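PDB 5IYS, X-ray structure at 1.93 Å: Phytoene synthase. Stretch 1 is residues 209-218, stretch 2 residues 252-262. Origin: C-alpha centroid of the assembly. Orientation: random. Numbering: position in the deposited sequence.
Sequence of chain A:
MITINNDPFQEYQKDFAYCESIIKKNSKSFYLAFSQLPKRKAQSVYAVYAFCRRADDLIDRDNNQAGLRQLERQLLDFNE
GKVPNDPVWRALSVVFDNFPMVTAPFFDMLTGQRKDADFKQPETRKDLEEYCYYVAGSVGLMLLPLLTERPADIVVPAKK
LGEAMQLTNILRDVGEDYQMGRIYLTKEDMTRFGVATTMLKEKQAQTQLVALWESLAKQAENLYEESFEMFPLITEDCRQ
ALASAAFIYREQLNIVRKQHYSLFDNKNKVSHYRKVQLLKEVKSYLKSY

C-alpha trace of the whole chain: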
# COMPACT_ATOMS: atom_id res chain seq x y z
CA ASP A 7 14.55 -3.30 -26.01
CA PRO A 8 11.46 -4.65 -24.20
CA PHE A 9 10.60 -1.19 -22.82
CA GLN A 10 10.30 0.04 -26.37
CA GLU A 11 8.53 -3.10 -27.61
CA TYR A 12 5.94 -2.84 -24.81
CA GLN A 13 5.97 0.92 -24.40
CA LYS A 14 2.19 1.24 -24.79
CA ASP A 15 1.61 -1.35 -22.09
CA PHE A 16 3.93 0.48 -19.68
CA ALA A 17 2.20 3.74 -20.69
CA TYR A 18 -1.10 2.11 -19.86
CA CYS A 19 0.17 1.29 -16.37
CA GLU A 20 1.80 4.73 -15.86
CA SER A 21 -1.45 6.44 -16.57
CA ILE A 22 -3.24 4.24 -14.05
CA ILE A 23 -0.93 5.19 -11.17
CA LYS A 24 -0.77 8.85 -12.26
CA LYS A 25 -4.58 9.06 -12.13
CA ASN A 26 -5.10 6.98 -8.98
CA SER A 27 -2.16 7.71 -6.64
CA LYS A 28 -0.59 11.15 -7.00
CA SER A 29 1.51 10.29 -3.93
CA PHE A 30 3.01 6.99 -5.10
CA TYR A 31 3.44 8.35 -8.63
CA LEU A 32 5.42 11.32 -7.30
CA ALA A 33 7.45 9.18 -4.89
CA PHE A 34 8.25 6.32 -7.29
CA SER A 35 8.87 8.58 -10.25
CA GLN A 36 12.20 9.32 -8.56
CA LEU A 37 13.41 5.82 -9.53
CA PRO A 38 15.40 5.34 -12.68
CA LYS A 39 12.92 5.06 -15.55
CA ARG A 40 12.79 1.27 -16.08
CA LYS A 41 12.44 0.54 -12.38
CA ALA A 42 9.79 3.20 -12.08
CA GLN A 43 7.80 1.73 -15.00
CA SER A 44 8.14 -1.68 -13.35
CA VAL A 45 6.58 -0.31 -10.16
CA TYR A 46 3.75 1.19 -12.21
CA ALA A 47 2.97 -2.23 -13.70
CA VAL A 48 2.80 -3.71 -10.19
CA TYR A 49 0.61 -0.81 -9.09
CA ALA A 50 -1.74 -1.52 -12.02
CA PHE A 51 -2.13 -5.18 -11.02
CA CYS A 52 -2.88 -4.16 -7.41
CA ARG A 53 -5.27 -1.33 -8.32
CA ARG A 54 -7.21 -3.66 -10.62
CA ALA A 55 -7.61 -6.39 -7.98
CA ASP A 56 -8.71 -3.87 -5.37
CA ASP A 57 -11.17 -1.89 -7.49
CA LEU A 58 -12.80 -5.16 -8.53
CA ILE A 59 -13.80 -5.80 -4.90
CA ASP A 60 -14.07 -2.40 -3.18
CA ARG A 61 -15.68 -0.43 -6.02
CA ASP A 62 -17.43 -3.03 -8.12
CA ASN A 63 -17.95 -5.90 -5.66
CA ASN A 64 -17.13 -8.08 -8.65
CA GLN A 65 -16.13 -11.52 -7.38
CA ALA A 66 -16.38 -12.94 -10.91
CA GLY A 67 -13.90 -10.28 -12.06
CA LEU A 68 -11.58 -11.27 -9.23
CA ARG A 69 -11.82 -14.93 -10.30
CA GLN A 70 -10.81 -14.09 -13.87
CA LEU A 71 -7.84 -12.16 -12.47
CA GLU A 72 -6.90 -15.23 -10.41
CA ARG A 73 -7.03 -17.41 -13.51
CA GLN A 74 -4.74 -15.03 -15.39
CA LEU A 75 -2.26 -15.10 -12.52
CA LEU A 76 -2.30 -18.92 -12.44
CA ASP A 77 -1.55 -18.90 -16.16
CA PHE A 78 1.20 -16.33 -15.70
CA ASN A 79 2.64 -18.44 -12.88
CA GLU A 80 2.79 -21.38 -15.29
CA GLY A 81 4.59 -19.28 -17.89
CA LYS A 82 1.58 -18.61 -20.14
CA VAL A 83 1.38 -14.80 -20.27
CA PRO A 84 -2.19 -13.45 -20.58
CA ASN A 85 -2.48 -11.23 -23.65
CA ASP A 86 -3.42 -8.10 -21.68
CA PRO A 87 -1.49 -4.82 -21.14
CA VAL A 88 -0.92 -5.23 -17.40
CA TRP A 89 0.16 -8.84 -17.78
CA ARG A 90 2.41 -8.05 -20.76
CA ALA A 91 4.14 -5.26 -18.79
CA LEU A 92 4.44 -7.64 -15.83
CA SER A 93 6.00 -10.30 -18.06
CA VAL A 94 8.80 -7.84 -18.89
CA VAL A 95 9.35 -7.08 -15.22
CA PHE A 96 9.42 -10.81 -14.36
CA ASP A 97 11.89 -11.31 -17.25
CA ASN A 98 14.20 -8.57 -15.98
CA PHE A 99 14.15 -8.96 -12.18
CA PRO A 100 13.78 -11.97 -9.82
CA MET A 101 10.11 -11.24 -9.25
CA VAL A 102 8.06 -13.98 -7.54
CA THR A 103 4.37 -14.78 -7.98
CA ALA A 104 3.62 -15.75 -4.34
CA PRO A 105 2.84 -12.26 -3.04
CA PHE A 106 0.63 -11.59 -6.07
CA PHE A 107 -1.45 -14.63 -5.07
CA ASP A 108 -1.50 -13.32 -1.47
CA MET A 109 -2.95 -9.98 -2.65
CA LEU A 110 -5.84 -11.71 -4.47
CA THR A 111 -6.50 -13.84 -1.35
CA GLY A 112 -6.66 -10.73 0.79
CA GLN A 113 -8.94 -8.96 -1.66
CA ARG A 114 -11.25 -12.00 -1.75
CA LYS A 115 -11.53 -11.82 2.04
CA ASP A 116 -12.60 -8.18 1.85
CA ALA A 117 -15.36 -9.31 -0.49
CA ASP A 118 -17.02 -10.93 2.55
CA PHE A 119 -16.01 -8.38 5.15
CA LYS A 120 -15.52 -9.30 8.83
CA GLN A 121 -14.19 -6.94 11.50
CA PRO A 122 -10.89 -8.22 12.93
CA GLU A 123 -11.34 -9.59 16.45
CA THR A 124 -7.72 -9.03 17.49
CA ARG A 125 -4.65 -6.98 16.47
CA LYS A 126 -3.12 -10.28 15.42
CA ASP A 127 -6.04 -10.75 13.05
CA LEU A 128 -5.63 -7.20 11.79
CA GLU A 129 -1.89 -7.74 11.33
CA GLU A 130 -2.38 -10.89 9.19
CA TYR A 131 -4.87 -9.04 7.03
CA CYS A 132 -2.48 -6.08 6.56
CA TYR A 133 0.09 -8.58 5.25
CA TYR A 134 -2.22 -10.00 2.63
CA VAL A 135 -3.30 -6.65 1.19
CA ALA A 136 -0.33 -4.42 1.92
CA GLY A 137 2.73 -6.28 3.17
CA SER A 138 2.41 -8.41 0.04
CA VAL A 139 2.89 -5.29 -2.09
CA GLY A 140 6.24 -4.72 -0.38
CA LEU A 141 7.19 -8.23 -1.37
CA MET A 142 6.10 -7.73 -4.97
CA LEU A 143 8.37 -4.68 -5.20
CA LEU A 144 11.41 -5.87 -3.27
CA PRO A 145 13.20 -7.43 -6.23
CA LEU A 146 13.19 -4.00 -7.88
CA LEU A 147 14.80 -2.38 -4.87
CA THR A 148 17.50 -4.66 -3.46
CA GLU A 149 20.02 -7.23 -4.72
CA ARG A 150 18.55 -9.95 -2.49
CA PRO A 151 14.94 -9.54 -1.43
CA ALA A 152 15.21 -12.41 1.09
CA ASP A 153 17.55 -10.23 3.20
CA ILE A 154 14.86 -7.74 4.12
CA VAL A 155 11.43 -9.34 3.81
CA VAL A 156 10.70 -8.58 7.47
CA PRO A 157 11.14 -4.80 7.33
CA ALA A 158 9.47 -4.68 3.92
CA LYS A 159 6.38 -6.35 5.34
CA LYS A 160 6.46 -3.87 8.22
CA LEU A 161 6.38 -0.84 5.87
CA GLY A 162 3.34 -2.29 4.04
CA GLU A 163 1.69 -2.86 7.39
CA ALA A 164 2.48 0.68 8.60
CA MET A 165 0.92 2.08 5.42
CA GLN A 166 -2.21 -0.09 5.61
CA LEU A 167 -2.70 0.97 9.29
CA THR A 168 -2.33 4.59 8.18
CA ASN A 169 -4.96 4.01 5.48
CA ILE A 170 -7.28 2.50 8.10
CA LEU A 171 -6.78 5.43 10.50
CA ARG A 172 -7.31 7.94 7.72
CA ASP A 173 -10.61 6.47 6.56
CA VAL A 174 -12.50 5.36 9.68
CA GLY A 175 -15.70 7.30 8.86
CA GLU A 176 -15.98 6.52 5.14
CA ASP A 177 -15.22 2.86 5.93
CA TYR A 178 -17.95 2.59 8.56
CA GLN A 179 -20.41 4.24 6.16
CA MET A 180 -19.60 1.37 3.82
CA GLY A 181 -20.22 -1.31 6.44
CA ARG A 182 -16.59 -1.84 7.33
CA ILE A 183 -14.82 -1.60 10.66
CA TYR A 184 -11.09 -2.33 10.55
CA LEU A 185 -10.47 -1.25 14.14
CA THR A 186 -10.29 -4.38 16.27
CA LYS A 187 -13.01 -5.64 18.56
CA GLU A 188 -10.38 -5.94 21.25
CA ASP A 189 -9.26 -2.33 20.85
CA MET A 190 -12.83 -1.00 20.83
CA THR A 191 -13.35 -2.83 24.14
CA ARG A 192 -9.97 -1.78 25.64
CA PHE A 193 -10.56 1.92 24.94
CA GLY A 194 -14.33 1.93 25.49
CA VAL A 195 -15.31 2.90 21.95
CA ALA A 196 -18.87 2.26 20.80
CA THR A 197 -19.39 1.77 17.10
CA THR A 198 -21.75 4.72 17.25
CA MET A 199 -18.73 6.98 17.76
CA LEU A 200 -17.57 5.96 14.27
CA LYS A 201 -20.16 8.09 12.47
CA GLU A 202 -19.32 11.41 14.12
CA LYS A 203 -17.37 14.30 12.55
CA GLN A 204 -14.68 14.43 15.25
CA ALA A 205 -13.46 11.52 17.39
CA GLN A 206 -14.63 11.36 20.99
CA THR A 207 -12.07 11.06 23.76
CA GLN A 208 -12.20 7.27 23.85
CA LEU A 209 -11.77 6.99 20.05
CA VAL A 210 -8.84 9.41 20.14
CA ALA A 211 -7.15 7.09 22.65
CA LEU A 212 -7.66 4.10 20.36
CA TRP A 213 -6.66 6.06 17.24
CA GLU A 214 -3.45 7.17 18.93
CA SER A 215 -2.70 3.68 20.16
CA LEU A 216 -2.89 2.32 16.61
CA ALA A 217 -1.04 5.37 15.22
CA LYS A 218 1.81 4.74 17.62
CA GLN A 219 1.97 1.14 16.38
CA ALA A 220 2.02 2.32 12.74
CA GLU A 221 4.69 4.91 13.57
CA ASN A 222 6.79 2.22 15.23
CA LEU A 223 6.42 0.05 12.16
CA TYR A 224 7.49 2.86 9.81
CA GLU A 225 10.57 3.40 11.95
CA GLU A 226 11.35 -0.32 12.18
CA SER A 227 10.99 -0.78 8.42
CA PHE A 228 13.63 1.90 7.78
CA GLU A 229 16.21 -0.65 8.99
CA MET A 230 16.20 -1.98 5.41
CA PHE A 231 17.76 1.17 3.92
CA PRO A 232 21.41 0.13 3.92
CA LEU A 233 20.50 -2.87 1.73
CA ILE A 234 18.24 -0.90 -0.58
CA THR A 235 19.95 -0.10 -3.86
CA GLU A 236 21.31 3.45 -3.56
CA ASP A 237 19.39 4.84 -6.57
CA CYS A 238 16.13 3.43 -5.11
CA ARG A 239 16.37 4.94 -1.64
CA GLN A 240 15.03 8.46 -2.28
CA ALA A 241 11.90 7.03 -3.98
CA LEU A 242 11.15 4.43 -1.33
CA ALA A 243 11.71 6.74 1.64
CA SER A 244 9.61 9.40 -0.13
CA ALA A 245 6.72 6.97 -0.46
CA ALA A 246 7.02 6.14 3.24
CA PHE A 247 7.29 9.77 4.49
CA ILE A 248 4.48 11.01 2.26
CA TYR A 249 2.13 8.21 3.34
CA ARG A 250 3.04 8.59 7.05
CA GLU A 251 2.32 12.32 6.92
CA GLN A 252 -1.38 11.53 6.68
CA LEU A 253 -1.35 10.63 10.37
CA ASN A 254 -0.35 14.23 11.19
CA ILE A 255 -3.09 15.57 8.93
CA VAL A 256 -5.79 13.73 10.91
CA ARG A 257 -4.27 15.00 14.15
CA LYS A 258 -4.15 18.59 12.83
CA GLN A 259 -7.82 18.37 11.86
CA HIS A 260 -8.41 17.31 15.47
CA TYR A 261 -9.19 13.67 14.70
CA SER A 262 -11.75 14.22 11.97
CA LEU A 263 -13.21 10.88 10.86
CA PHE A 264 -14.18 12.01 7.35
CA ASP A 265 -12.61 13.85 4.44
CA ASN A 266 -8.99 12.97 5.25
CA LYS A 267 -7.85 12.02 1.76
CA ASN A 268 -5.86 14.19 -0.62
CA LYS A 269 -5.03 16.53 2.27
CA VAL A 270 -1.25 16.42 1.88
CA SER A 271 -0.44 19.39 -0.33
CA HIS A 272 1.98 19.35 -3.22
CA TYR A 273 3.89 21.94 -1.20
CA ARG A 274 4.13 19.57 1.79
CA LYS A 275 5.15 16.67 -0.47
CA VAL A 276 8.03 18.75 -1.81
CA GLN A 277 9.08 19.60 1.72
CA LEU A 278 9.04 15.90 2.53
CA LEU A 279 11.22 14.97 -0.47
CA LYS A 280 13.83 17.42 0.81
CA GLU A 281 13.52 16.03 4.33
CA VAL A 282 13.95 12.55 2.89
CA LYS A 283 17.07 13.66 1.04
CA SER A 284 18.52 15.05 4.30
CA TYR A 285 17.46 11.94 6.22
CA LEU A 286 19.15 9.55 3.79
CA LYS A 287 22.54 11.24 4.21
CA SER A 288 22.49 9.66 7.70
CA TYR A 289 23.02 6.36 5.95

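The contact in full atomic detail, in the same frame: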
# COMPACT_ATOMS: atom_id res chain seq x y z
N LEU A 209 -12.24 7.34 21.41
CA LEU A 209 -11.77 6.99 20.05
C LEU A 209 -10.43 7.64 19.72
O LEU A 209 -9.62 7.08 18.96
CB LEU A 209 -12.84 7.28 19.00
CG LEU A 209 -12.55 6.95 17.53
CD1 LEU A 209 -12.32 5.44 17.29
CD2 LEU A 209 -13.70 7.45 16.66
N VAL A 210 -10.15 8.79 20.33
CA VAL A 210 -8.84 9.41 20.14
C VAL A 210 -7.75 8.55 20.78
O VAL A 210 -6.72 8.27 20.16
CB VAL A 210 -8.79 10.86 20.66
CG1 VAL A 210 -7.35 11.40 20.56
CG2 VAL A 210 -9.73 11.75 19.82
N ALA A 211 -8.05 8.01 21.96
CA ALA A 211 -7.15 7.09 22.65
C ALA A 211 -6.79 5.91 21.75
O ALA A 211 -5.62 5.57 21.62
CB ALA A 211 -7.78 6.62 23.93
N LEU A 212 -7.82 5.26 21.22
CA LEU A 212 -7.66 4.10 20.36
C LEU A 212 -6.89 4.46 19.09
O LEU A 212 -5.89 3.81 18.78
CB LEU A 212 -9.03 3.53 19.99
CG LEU A 212 -9.09 2.21 19.20
CD1 LEU A 212 -10.52 1.63 19.20
CD2 LEU A 212 -8.57 2.38 17.78
N TRP A 213 -7.34 5.50 18.40
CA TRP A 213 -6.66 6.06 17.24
C TRP A 213 -5.16 6.22 17.51
O TRP A 213 -4.31 5.70 16.78
CB TRP A 213 -7.29 7.39 16.84
CG TRP A 213 -6.93 7.84 15.44
CD1 TRP A 213 -7.70 7.71 14.31
CD2 TRP A 213 -5.74 8.53 15.03
NE1 TRP A 213 -7.03 8.21 13.22
CE2 TRP A 213 -5.84 8.76 13.64
CE3 TRP A 213 -4.60 8.99 15.71
CZ2 TRP A 213 -4.86 9.45 12.92
CZ3 TRP A 213 -3.60 9.61 14.98
CH2 TRP A 213 -3.73 9.84 13.59
N GLU A 214 -4.84 6.92 18.58
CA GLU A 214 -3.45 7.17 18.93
C GLU A 214 -2.68 5.92 19.28
O GLU A 214 -1.50 5.81 18.94
CB GLU A 214 -3.31 8.25 20.00
CG GLU A 214 -3.60 9.65 19.47
CD GLU A 214 -2.51 10.20 18.55
OE1 GLU A 214 -1.48 9.53 18.31
OE2 GLU A 214 -2.70 11.29 18.01
N SER A 215 -3.35 4.94 19.90
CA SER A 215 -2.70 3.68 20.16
C SER A 215 -2.25 3.03 18.84
O SER A 215 -1.18 2.42 18.77
CB SER A 215 -3.64 2.71 20.86
OG SER A 215 -2.94 1.55 21.26
N LEU A 216 -3.19 2.95 17.90
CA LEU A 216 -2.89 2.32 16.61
C LEU A 216 -1.90 3.17 15.81
O LEU A 216 -1.03 2.63 15.12
CB LEU A 216 -4.19 2.12 15.82
CG LEU A 216 -4.18 1.11 14.67
CD1 LEU A 216 -3.80 -0.26 15.23
CD2 LEU A 216 -5.54 1.04 13.97
N ALA A 217 -1.97 4.50 15.93
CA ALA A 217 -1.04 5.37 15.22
C ALA A 217 0.39 5.19 15.72
O ALA A 217 1.34 5.09 14.93
CB ALA A 217 -1.48 6.83 15.31
N LYS A 218 0.52 5.03 17.03
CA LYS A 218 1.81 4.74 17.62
C LYS A 218 2.36 3.43 17.07
O LYS A 218 3.52 3.39 16.68
CB LYS A 218 1.70 4.68 19.15
CG LYS A 218 2.97 4.17 19.84
CD LYS A 218 2.58 3.12 20.89
CE LYS A 218 3.61 2.98 22.00
NZ LYS A 218 4.38 1.71 21.90
N GLN A 252 0.07 11.50 6.48
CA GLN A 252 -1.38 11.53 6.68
C GLN A 252 -1.85 11.34 8.11
O GLN A 252 -2.96 11.78 8.46
CB GLN A 252 -2.10 10.54 5.77
CG GLN A 252 -1.69 10.74 4.31
CD GLN A 252 -2.25 9.67 3.41
OE1 GLN A 252 -3.27 9.87 2.75
NE2 GLN A 252 -1.70 8.47 3.53
N LEU A 253 -1.04 10.69 8.94
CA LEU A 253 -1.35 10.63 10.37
C LEU A 253 -1.39 12.04 10.96
O LEU A 253 -2.27 12.36 11.77
CB LEU A 253 -0.35 9.75 11.13
CG LEU A 253 -0.30 8.27 10.68
CD1 LEU A 253 0.85 7.62 11.42
CD2 LEU A 253 -1.59 7.55 11.00
N ASN A 254 -0.40 12.86 10.65
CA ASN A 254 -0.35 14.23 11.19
C ASN A 254 -1.47 15.12 10.71
O ASN A 254 -1.97 15.96 11.46
CB ASN A 254 1.00 14.87 10.92
CG ASN A 254 2.04 14.45 11.93
OD1 ASN A 254 1.72 13.88 12.97
ND2 ASN A 254 3.30 14.66 11.60
N ILE A 255 -1.94 14.88 9.49
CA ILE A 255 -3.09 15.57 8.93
C ILE A 255 -4.32 15.33 9.80
O ILE A 255 -5.06 16.27 10.10
CB ILE A 255 -3.38 15.05 7.50
CG1 ILE A 255 -2.52 15.79 6.47
CG2 ILE A 255 -4.84 15.18 7.13
CD1 ILE A 255 -1.30 16.46 7.06
N VAL A 256 -4.61 14.07 10.12
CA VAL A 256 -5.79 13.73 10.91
C VAL A 256 -5.67 14.36 12.30
O VAL A 256 -6.65 14.88 12.84
CB VAL A 256 -6.00 12.20 11.04
CG1 VAL A 256 -7.19 11.88 11.93
CG2 VAL A 256 -6.16 11.56 9.68
N ARG A 257 -4.48 14.31 12.88
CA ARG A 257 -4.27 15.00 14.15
C ARG A 257 -4.54 16.51 14.02
O ARG A 257 -5.24 17.08 14.84
CB ARG A 257 -2.85 14.75 14.64
CG ARG A 257 -2.57 13.34 15.07
CD ARG A 257 -1.09 13.17 15.30
NE ARG A 257 -0.77 11.89 15.92
CZ ARG A 257 0.13 11.04 15.45
NH1 ARG A 257 0.85 11.37 14.39
NH2 ARG A 257 0.39 9.90 16.09
N LYS A 258 -4.01 17.15 12.97
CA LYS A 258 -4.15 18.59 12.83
C LYS A 258 -5.61 18.98 12.67
O LYS A 258 -6.00 20.06 13.10
CB LYS A 258 -3.35 19.14 11.64
CG LYS A 258 -1.83 19.09 11.80
CD LYS A 258 -1.37 19.51 13.19
CE LYS A 258 -1.23 18.32 14.15
NZ LYS A 258 -0.17 17.35 13.70
N GLN A 259 -6.39 18.13 12.01
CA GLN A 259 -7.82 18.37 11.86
C GLN A 259 -8.59 17.87 13.08
O GLN A 259 -9.80 17.65 13.03
CB GLN A 259 -8.34 17.74 10.57
CG GLN A 259 -7.76 18.38 9.29
CD GLN A 259 -8.23 17.69 8.01
OE1 GLN A 259 -7.84 18.08 6.89
NE2 GLN A 259 -8.99 16.62 8.17
N HIS A 260 -7.85 17.67 14.17
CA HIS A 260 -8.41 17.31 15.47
C HIS A 260 -9.20 16.00 15.44
O HIS A 260 -10.26 15.87 16.07
CB HIS A 260 -9.21 18.47 16.09
CG HIS A 260 -8.57 19.81 15.94
ND1 HIS A 260 -7.38 20.15 16.56
CD2 HIS A 260 -8.93 20.89 15.21
CE1 HIS A 260 -7.03 21.37 16.20
NE2 HIS A 260 -7.95 21.84 15.38
N TYR A 261 -8.61 15.00 14.76
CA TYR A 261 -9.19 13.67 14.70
C TYR A 261 -10.55 13.68 14.01
O TYR A 261 -11.52 13.11 14.51
CB TYR A 261 -9.27 13.07 16.09
CG TYR A 261 -7.93 13.03 16.79
CD1 TYR A 261 -6.97 12.09 16.44
CD2 TYR A 261 -7.55 14.07 17.63
CE1 TYR A 261 -5.71 12.11 17.03
CE2 TYR A 261 -6.32 14.08 18.24
CZ TYR A 261 -5.40 13.11 17.94
OH TYR A 261 -4.18 13.15 18.59
N SER A 262 -10.63 14.38 12.89
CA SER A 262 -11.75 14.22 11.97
C SER A 262 -11.80 12.79 11.42
O SER A 262 -10.76 12.20 11.09
CB SER A 262 -11.62 15.20 10.81
OG SER A 262 -10.36 15.05 10.18

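Two nearly antiparallel helical segments meet here through an aromatic and aliphatic core centred on Trp-213, closed on one flank by a carboxylate that binds both an arginine and a tyrosine. The axes run at 162° and come no closer than 11.8 Å, a wide spacing, bridged here mainly by Trp-213, Tyr-261, Arg-257 and Glu-214. Val-210, Trp-213, Glu-214 and Ala-217 follow one another at intervals of three or four residues, so a single face of the first helix supplies every contact.

Trp-213 suits the centre because its broad indole can touch several partners at once. Trp-213 CZ2 lies 3.5 Å from Val-256 CG1 and Trp-213 CH2 4.1 Å from Leu-253 CD2, aliphatic partners whose side chains have no polar group to satisfy and can pack against the indole's carbons. Tyr-261 presents its edge to the indole face, with the ring planes at 78° and the six-membered ring centroid 5.3 Å from that of the tyrosine, an arrangement that sets weakly positive ring hydrogens against a pi cloud. The tyrosine's own face is covered by Val-210, whose CG1 sits 3.7 Å from the Tyr-261 ring centroid in a CH-pi contact.

Tyr-261 lies beyond the end of the second helix, where Gln-259 leaves helical geometry and His-260 and Tyr-261 adopt positive phi; Tyr-261 N nevertheless bonds to Val-256 O at 2.7 Å. From this turn its hydroxyl reaches Glu-214, with Tyr-261 OH donating to Glu-214 OE2 over a very short 2.4 Å. Arg-257 meets the same carboxylate in a two-pronged salt bridge: Arg-257 NE to Glu-214 OE2 and Arg-257 NH2 to Glu-214 OE1 are both 2.9 Å and nearly straight, the pairing that planar guanidinium and carboxylate groups favour. Within its own helix, Arg-257 NH1 also donates to Asn-254 OD1 at 3.0 Å, helping to hold the guanidinium in place. The short side chain of Ala-217 lies beside that group, its CB 3.7 Å from Arg-257 NH2.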